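Local structure of flavin prenyltransferase PAD1, mitochondrial (Aspergillus niger, 6QLG) at residues 41-46 and 210-215. The protein probably makes the prenylated FMN cofactor of ferulic acid decarboxylase by joining a dimethylallyl group to N5 and C6 of the flavin. Numbering follows the deposited sequence.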
loop_
_atom_site.group_PDB
_atom_site.type_symbol
_atom_site.label_atom_id
_atom_site.label_comp_id
_atom_site.label_asym_id
_atom_site.label_seq_id
_atom_site.Cartn_x
_atom_site.Cartn_y
_atom_site.Cartn_z
ATOM N N ARG B 41 -3.198 -29.128 29.797
ATOM C CA ARG B 41 -3.190 -28.264 28.627
ATOM C C ARG B 41 -4.027 -28.876 27.511
ATOM O O ARG B 41 -4.001 -30.089 27.286
ATOM C CB ARG B 41 -1.756 -28.031 28.152
ATOM C CG ARG B 41 -0.790 -27.650 29.264
ATOM C CD ARG B 41 0.596 -27.320 28.720
ATOM N NE ARG B 41 0.534 -26.519 27.500
ATOM C CZ ARG B 41 1.602 -26.103 26.826
ATOM N NH1 ARG B 41 2.820 -26.413 27.252
ATOM N NH2 ARG B 41 1.454 -25.379 25.724
ATOM N N ARG B 42 -4.780 -28.027 26.815
ATOM C CA ARG B 42 -5.631 -28.442 25.708
ATOM C C ARG B 42 -5.071 -27.897 24.403
ATOM O O ARG B 42 -4.770 -26.703 24.306
ATOM C CB ARG B 42 -7.067 -27.947 25.892
ATOM C CG ARG B 42 -7.836 -28.578 27.033
ATOM C CD ARG B 42 -9.009 -27.689 27.401
ATOM N NE ARG B 42 -10.100 -28.409 28.047
ATOM C CZ ARG B 42 -11.201 -27.824 28.509
ATOM N NH1 ARG B 42 -11.356 -26.511 28.389
ATOM N NH2 ARG B 42 -12.149 -28.549 29.085
ATOM N N ILE B 43 -4.944 -28.764 23.403
ATOM C CA ILE B 43 -4.508 -28.368 22.071
ATOM C C ILE B 43 -5.469 -28.962 21.053
ATOM O O ILE B 43 -5.739 -30.169 21.077
ATOM C CB ILE B 43 -3.062 -28.812 21.778
ATOM C CG1 ILE B 43 -2.074 -27.963 22.580
ATOM C CG2 ILE B 43 -2.761 -28.715 20.287
ATOM C CD1 ILE B 43 -0.630 -28.149 22.163
ATOM N N VAL B 44 -5.997 -28.116 20.174
ATOM C CA VAL B 44 -6.844 -28.575 19.081
ATOM C C VAL B 44 -5.955 -29.049 17.940
ATOM O O VAL B 44 -5.061 -28.323 17.490
ATOM C CB VAL B 44 -7.794 -27.461 18.618
ATOM C CG1 VAL B 44 -8.632 -27.937 17.439
ATOM C CG2 VAL B 44 -8.685 -27.004 19.764
ATOM N N VAL B 45 -6.192 -30.272 17.477
ATOM C CA VAL B 45 -5.461 -30.856 16.359
ATOM C C VAL B 45 -6.437 -30.994 15.200
ATOM O O VAL B 45 -7.410 -31.754 15.283
ATOM C CB VAL B 45 -4.837 -32.209 16.724
ATOM C CG1 VAL B 45 -4.077 -32.777 15.534
ATOM C CG2 VAL B 45 -3.927 -32.066 17.938
ATOM N N ALA B 46 -6.186 -30.263 14.120
ATOM C CA ALA B 46 -7.029 -30.302 12.935
ATOM C C ALA B 46 -6.247 -30.907 11.779
ATOM O O ALA B 46 -5.103 -30.517 11.525
ATOM C CB ALA B 46 -7.531 -28.904 12.568
ATOM N N ASP B 210 7.589 -27.489 19.437
ATOM C CA ASP B 210 8.388 -26.440 20.065
ATOM C C ASP B 210 7.633 -25.120 20.109
ATOM O O ASP B 210 7.801 -24.338 21.052
ATOM C CB ASP B 210 9.708 -26.252 19.313
ATOM C CG ASP B 210 10.732 -27.318 19.646
ATOM O OD1 ASP B 210 10.582 -27.990 20.686
ATOM O OD2 ASP B 210 11.694 -27.477 18.865
ATOM N N LEU B 211 6.802 -24.852 19.100
ATOM C CA LEU B 211 6.047 -23.608 19.047
ATOM C C LEU B 211 4.969 -23.526 20.118
ATOM O O LEU B 211 4.445 -22.434 20.364
ATOM C CB LEU B 211 5.432 -23.439 17.658
ATOM C CG LEU B 211 6.478 -23.254 16.557
ATOM C CD1 LEU B 211 5.903 -23.572 15.187
ATOM C CD2 LEU B 211 7.042 -21.840 16.597
ATOM N N PHE B 212 4.624 -24.645 20.755
ATOM C CA PHE B 212 3.753 -24.654 21.922
ATOM C C PHE B 212 4.537 -24.843 23.214
ATOM O O PHE B 212 3.946 -25.188 24.244
ATOM C CB PHE B 212 2.691 -25.746 21.787
ATOM C CG PHE B 212 1.820 -25.600 20.572
ATOM C CD1 PHE B 212 0.693 -24.795 20.602
ATOM C CD2 PHE B 212 2.129 -26.269 19.398
ATOM C CE1 PHE B 212 -0.110 -24.659 19.485
ATOM C CE2 PHE B 212 1.331 -26.136 18.276
ATOM C CZ PHE B 212 0.210 -25.330 18.320
ATOM N N ASP B 213 5.853 -24.633 23.168
ATOM C CA ASP B 213 6.746 -24.837 24.308
ATOM C C ASP B 213 6.614 -26.256 24.857
ATOM O O ASP B 213 6.423 -26.478 26.054
ATOM C CB ASP B 213 6.494 -23.788 25.393
ATOM C CG ASP B 213 6.628 -22.371 24.869
ATOM O OD1 ASP B 213 7.643 -22.077 24.201
ATOM O OD2 ASP B 213 5.721 -21.552 25.123
ATOM N N LEU B 214 6.720 -27.227 23.951
ATOM C CA LEU B 214 6.659 -28.642 24.282
ATOM C C LEU B 214 7.887 -29.335 23.710
ATOM O O LEU B 214 8.275 -29.085 22.565
ATOM C CB LEU B 214 5.384 -29.295 23.733
ATOM C CG LEU B 214 4.071 -28.891 24.404
ATOM C CD1 LEU B 214 2.889 -29.282 23.532
ATOM C CD2 LEU B 214 3.955 -29.516 25.789
ATOM N N ASP B 215 8.492 -30.207 24.512
ATOM C CA ASP B 215 9.724 -30.905 24.152
ATOM C C ASP B 215 9.422 -32.399 24.092
ATOM O O ASP B 215 9.295 -33.054 25.131
ATOM C CB ASP B 215 10.832 -30.597 25.158
ATOM C CG ASP B 215 12.173 -31.194 24.763
ATOM O OD1 ASP B 215 12.275 -31.799 23.675
ATOM O OD2 ASP B 215 13.133 -31.053 25.550
#
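Hydrogen bonding comes from Arg-41, next to strand 42-47 of the central sheet. Its chain bends at chi3 (42°) and brings the guanidinium edge-on to the carbonyl of Phe-212. Arg-41 NH2 donates to Phe-212 O at 2.9 Å, nearly straight and in the carbonyl plane. Arg-41 NH1 adds a weak bond to the same Phe-212 O at 3.4 Å. The acceptor belongs to the turn that ends helix 197-210 in a Schellman motif: Asp-213, with positive phi, is its C-prime residue, and Asp-213 N bonds Asp-210 O at 2.9 Å. Apolar packing centres on Ile-43, whose extended chain sends CD1 over one face of the Phe-212 ring, off-centre toward the rim, in a CH-pi contact 4.2 Å from the ring centroid. Ile-43 CD1 also meets Leu-214 CD1 at 3.9 Å. Leu-214 CD2 reaches the guanidinium tip to tip, 3.6 Å from Arg-41 NH1. Leu-63 of helix 53-65 touches both Ile-43 and Leu-214; Val-157 of strand 155-160 and Ile-121 of strand 119-125 touch Phe-212. The post-helix turn thus packs on one side of the parallel Flavoprotein sheet, and a cationic group at the helix's C-terminal end would be favoured by the helix dipole.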